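Periplasmic iron-binding protein (Synechocystis sp., PDB 2VOZ) binds ferric iron in the periplasm and probably delivers it to an ABC transporter for import into the cell. Local coordinates at residues Asn170-Glu183 with Asn328-Met340. Numbering follows the deposited sequence. Where two conformers were deposited one is given.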
loop_
_atom_site.group_PDB
_atom_site.type_symbol
_atom_site.label_atom_id
_atom_site.label_comp_id
_atom_site.label_asym_id
_atom_site.label_seq_id
_atom_site.Cartn_x
_atom_site.Cartn_y
_atom_site.Cartn_z
ATOM N N ASN B 170 16.013 21.202 -13.049
ATOM C CA ASN B 170 17.197 21.933 -13.522
ATOM C C ASN B 170 16.882 22.739 -14.757
ATOM O O ASN B 170 17.273 23.903 -14.848
ATOM C CB ASN B 170 18.332 20.962 -13.834
ATOM C CG ASN B 170 18.995 20.420 -12.602
ATOM O OD1 ASN B 170 18.931 21.011 -11.501
ATOM N ND2 ASN B 170 19.624 19.259 -12.768
ATOM N N LEU B 171 16.195 22.117 -15.722
ATOM C CA LEU B 171 15.779 22.830 -16.931
ATOM C C LEU B 171 15.031 24.108 -16.536
ATOM O O LEU B 171 15.291 25.179 -17.071
ATOM C CB LEU B 171 14.858 21.948 -17.784
ATOM C CG LEU B 171 15.581 20.879 -18.634
ATOM C CD1 LEU B 171 14.605 19.858 -19.226
ATOM C CD2 LEU B 171 16.405 21.527 -19.725
ATOM N N SER B 172 14.131 23.987 -15.562
ATOM C CA SER B 172 13.356 25.149 -15.153
ATOM C C SER B 172 14.162 26.225 -14.407
ATOM O O SER B 172 13.935 27.447 -14.613
ATOM C CB SER B 172 12.108 24.700 -14.363
ATOM O OG SER B 172 11.204 24.047 -15.272
ATOM N N LEU B 173 15.105 25.807 -13.559
ATOM C CA LEU B 173 15.956 26.780 -12.896
ATOM C C LEU B 173 16.778 27.540 -13.910
ATOM O O LEU B 173 16.857 28.771 -13.860
ATOM C CB LEU B 173 16.852 26.135 -11.863
ATOM C CG LEU B 173 17.819 27.084 -11.153
ATOM C CD1 LEU B 173 17.128 28.226 -10.412
ATOM C CD2 LEU B 173 18.698 26.276 -10.178
ATOM N N THR B 174 17.352 26.823 -14.864
ATOM C CA THR B 174 18.158 27.517 -15.863
ATOM C C THR B 174 17.289 28.418 -16.733
ATOM O O THR B 174 17.680 29.532 -17.070
ATOM C CB THR B 174 18.891 26.517 -16.722
ATOM O OG1 THR B 174 19.840 25.766 -15.925
ATOM C CG2 THR B 174 19.621 27.210 -17.883
ATOM N N ALA B 175 16.098 27.925 -17.075
ATOM C CA ALA B 175 15.150 28.701 -17.878
ATOM C C ALA B 175 14.833 30.010 -17.190
ATOM O O ALA B 175 14.730 31.051 -17.830
ATOM C CB ALA B 175 13.891 27.891 -18.052
ATOM N N SER B 176 14.651 29.955 -15.872
ATOM C CA SER B 176 14.390 31.194 -15.122
ATOM C C SER B 176 15.571 32.181 -15.205
ATOM O O SER B 176 15.351 33.394 -15.285
ATOM C CB SER B 176 14.016 30.897 -13.675
ATOM O OG SER B 176 15.133 30.582 -12.877
ATOM N N ARG B 177 16.805 31.673 -15.186
ATOM C CA ARG B 177 17.957 32.555 -15.277
ATOM C C ARG B 177 18.000 33.186 -16.667
ATOM O O ARG B 177 18.333 34.371 -16.778
ATOM C CB ARG B 177 19.262 31.815 -14.996
ATOM C CG ARG B 177 19.388 31.210 -13.591
ATOM C CD ARG B 177 19.062 32.236 -12.479
ATOM N NE ARG B 177 17.677 32.070 -12.060
ATOM C CZ ARG B 177 17.140 32.663 -10.987
ATOM N NH1 ARG B 177 15.877 32.409 -10.664
ATOM N NH2 ARG B 177 17.873 33.507 -10.266
ATOM N N ILE B 178 17.683 32.408 -17.708
ATOM C CA ILE B 178 17.624 32.987 -19.086
ATOM C C ILE B 178 16.568 34.121 -19.157
ATOM O O ILE B 178 16.820 35.224 -19.694
ATOM C CB ILE B 178 17.315 31.931 -20.120
ATOM C CG1 ILE B 178 18.427 30.878 -20.159
ATOM C CG2 ILE B 178 17.148 32.572 -21.506
ATOM C CD1 ILE B 178 18.096 29.678 -21.061
ATOM N N ALA B 179 15.389 33.860 -18.608
ATOM C CA ALA B 179 14.302 34.840 -18.595
ATOM C C ALA B 179 14.768 36.154 -17.941
ATOM O O ALA B 179 14.464 37.258 -18.416
ATOM C CB ALA B 179 13.080 34.248 -17.861
ATOM N N ILE B 180 15.551 36.031 -16.873
ATOM C CA ILE B 180 15.966 37.147 -16.038
ATOM C C ILE B 180 17.188 37.855 -16.624
ATOM O O ILE B 180 17.179 39.070 -16.724
ATOM C CB ILE B 180 16.302 36.693 -14.573
ATOM C CG1 ILE B 180 15.045 36.187 -13.827
ATOM C CG2 ILE B 180 16.976 37.844 -13.761
ATOM C CD1 ILE B 180 15.428 35.346 -12.594
ATOM N N HIS B 181 18.200 37.096 -17.038
ATOM C CA HIS B 181 19.531 37.640 -17.369
ATOM C C HIS B 181 19.858 37.676 -18.849
ATOM O O HIS B 181 20.854 38.322 -19.242
ATOM C CB HIS B 181 20.643 36.808 -16.680
ATOM C CG HIS B 181 20.561 36.800 -15.181
ATOM N ND1 HIS B 181 20.657 37.948 -14.418
ATOM C CD2 HIS B 181 20.431 35.772 -14.304
ATOM C CE1 HIS B 181 20.567 37.627 -13.137
ATOM N NE2 HIS B 181 20.441 36.312 -13.042
ATOM N N GLY B 182 19.073 36.970 -19.662
ATOM C CA GLY B 182 19.440 36.718 -21.050
ATOM C C GLY B 182 20.396 35.553 -21.248
ATOM O O GLY B 182 21.027 35.068 -20.303
ATOM N N GLU B 183 20.532 35.114 -22.493
ATOM C CA GLU B 183 21.330 33.922 -22.779
ATOM C C GLU B 183 22.846 34.086 -22.534
ATOM O O GLU B 183 23.457 33.224 -21.891
ATOM C CB GLU B 183 20.978 33.371 -24.179
ATOM C CG GLU B 183 21.819 32.183 -24.583
ATOM C CD GLU B 183 21.228 31.361 -25.713
ATOM O OE1 GLU B 183 19.999 31.221 -25.778
ATOM O OE2 GLU B 183 22.033 30.810 -26.502
ATOM N N ASN B 328 7.417 31.328 -17.794
ATOM C CA ASN B 328 8.759 31.582 -18.330
ATOM C C ASN B 328 9.635 30.335 -18.205
ATOM O O ASN B 328 10.573 30.134 -18.978
ATOM C CB ASN B 328 9.428 32.724 -17.565
ATOM C CG ASN B 328 8.957 34.065 -18.043
ATOM O OD1 ASN B 328 9.281 34.481 -19.172
ATOM N ND2 ASN B 328 8.127 34.727 -17.232
ATOM N N LEU B 329 9.320 29.497 -17.213
ATOM C CA LEU B 329 10.109 28.306 -16.982
ATOM C C LEU B 329 10.009 27.317 -18.134
ATOM O O LEU B 329 11.002 26.644 -18.507
ATOM C CB LEU B 329 9.721 27.619 -15.646
ATOM C CG LEU B 329 9.644 28.494 -14.384
ATOM C CD1 LEU B 329 9.599 27.627 -13.104
ATOM C CD2 LEU B 329 10.716 29.518 -14.307
ATOM N N GLY B 330 8.803 27.185 -18.681
ATOM C CA GLY B 330 8.613 26.421 -19.920
ATOM C C GLY B 330 9.056 27.158 -21.175
ATOM O O GLY B 330 9.661 26.558 -22.071
ATOM N N ARG B 331 8.768 28.447 -21.237
ATOM C CA ARG B 331 9.087 29.245 -22.438
ATOM C C ARG B 331 10.551 29.054 -22.852
ATOM O O ARG B 331 10.842 28.913 -24.038
ATOM C CB ARG B 331 8.787 30.723 -22.182
ATOM C CG ARG B 331 9.159 31.630 -23.357
ATOM C CD ARG B 331 8.887 33.109 -23.020
ATOM N NE ARG B 331 9.471 33.986 -24.038
ATOM C CZ ARG B 331 9.478 35.315 -23.975
ATOM N NH1 ARG B 331 8.943 35.948 -22.930
ATOM N NH2 ARG B 331 10.041 36.018 -24.955
ATOM N N TYR B 332 11.468 29.101 -21.876
ATOM C CA TYR B 332 12.878 28.987 -22.182
ATOM C C TYR B 332 13.432 27.602 -21.932
ATOM O O TYR B 332 14.662 27.442 -21.817
ATOM C CB TYR B 332 13.680 29.985 -21.374
ATOM C CG TYR B 332 13.363 31.402 -21.723
ATOM C CD1 TYR B 332 13.917 31.986 -22.863
ATOM C CD2 TYR B 332 12.509 32.154 -20.934
ATOM C CE1 TYR B 332 13.622 33.319 -23.218
ATOM C CE2 TYR B 332 12.200 33.472 -21.270
ATOM C CZ TYR B 332 12.782 34.049 -22.388
ATOM O OH TYR B 332 12.461 35.356 -22.682
ATOM N N GLN B 333 12.558 26.608 -21.814
ATOM C CA GLN B 333 13.056 25.222 -21.704
ATOM C C GLN B 333 13.975 24.748 -22.864
ATOM O O GLN B 333 15.019 24.122 -22.606
ATOM C CB GLN B 333 11.900 24.220 -21.500
ATOM C CG GLN B 333 12.414 22.841 -21.166
ATOM C CD GLN B 333 11.319 21.833 -20.954
ATOM O OE1 GLN B 333 11.156 20.936 -21.755
ATOM N NE2 GLN B 333 10.542 21.993 -19.877
ATOM N N PRO B 334 13.583 24.984 -24.136
ATOM C CA PRO B 334 14.518 24.514 -25.188
ATOM C C PRO B 334 15.907 25.190 -25.110
ATOM O O PRO B 334 16.942 24.536 -25.290
ATOM C CB PRO B 334 13.801 24.879 -26.498
ATOM C CG PRO B 334 12.351 25.053 -26.134
ATOM C CD PRO B 334 12.362 25.576 -24.715
ATOM N N ASP B 335 15.896 26.479 -24.800
ATOM C CA ASP B 335 17.101 27.283 -24.656
ATOM C C ASP B 335 17.961 26.712 -23.521
ATOM O O ASP B 335 19.178 26.630 -23.646
ATOM C CB ASP B 335 16.721 28.733 -24.346
ATOM C CG ASP B 335 15.569 29.287 -25.271
ATOM O OD1 ASP B 335 15.865 30.304 -25.918
ATOM O OD2 ASP B 335 14.395 28.761 -25.338
ATOM N N SER B 336 17.304 26.344 -22.425
ATOM C CA SER B 336 17.967 25.803 -21.229
ATOM C C SER B 336 18.661 24.481 -21.559
ATOM O O SER B 336 19.796 24.245 -21.168
ATOM C CB SER B 336 16.907 25.588 -20.139
ATOM O OG SER B 336 17.417 24.825 -19.066
ATOM N N ALA B 337 17.941 23.601 -22.257
ATOM C CA ALA B 337 18.507 22.287 -22.591
ATOM C C ALA B 337 19.704 22.463 -23.513
ATOM O O ALA B 337 20.738 21.812 -23.364
ATOM C CB ALA B 337 17.444 21.449 -23.285
ATOM N N ARG B 338 19.550 23.360 -24.473
ATOM C CA ARG B 338 20.648 23.626 -25.416
ATOM C C ARG B 338 21.895 24.171 -24.702
ATOM O O ARG B 338 23.017 23.709 -24.935
ATOM C CB ARG B 338 20.150 24.590 -26.495
ATOM C CG ARG B 338 21.254 25.106 -27.446
ATOM C CD ARG B 338 20.594 25.835 -28.641
ATOM N NE ARG B 338 19.796 26.986 -28.199
ATOM C CZ ARG B 338 20.250 28.111 -27.655
ATOM N NH1 ARG B 338 21.553 28.298 -27.427
ATOM N NH2 ARG B 338 19.363 29.078 -27.349
ATOM N N LEU B 339 21.712 25.169 -23.852
ATOM C CA LEU B 339 22.836 25.816 -23.196
ATOM C C LEU B 339 23.457 24.892 -22.164
ATOM O O LEU B 339 24.670 24.814 -22.050
ATOM C CB LEU B 339 22.367 27.085 -22.497
ATOM C CG LEU B 339 22.156 28.358 -23.284
ATOM C CD1 LEU B 339 21.889 29.460 -22.240
ATOM C CD2 LEU B 339 23.378 28.730 -24.128
ATOM N N MET B 340 22.628 24.148 -21.431
ATOM C CA MET B 340 23.224 23.221 -20.469
ATOM C C MET B 340 24.061 22.175 -21.172
ATOM O O MET B 340 25.117 21.835 -20.688
ATOM C CB MET B 340 22.171 22.583 -19.566
ATOM C CG MET B 340 21.632 23.608 -18.584
ATOM S SD MET B 340 20.452 22.833 -17.422
ATOM C CE MET B 340 19.189 22.268 -18.518
HETATM O O HOH W 1 11.555 23.927 -18.084
HETATM O O HOH W 2 12.569 37.258 -20.842
HETATM O O HOH W 3 17.595 32.058 -24.816
#
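Ser336 enters helix 170-181 as a knob among Leu171, Thr174, Ala175 and Ile178. In one of its two conformers, with the hydroxyl anti to the backbone N (chi1 168°), OG donates to Leu171 O at 2.9 Å, lying in the carbonyl plane on a lone pair. That oxygen already accepts the helical N-H of Ala175, so two donors then grip it. The fit is reciprocal: Leu171 fills a hole lined by Gln333, Ser336, Ala337 and Met340, its CD2 3.7 Å from Ala337 CB. Thr174 and Met340 run past each other in opposite directions, with Thr174 OG1 3.3 Å from Met340 SD. The axes of helices 170-181 and 333-340 come within 8.2 Å at 103°. Tyr332, at the N-cap position of helix 333-340, extends the contact: Ala179 N lies over one ring face, offset toward the rim, while Ile178 CG2 approaches Tyr332 CD1 obliquely at 3.6 Å. In this type II periplasmic binding protein fold, the contact packs the C-terminal helices against the helix whose first turn carries Tyr169, an iron ligand; Asn170 turns its amide to Arg131 and Pro164. A water bridges Ser172 OG, Leu329 O and Gln333 NE2; Ser172 also bonds Asp87, and Gln333 bonds Arg93. At the far end Arg338 meets Glu183 end-on, NH1 to OE2 and NH2 to OE1 at 2.7 Å each, with carboxylate and guanidinium planes 32° apart. The bend at chi3 helps turn the guanidinium toward Glu183. A further water donates to both Glu183 OE1 and Asp335 OD1, probably easing the proximity of these like charges, 4.2 Å apart.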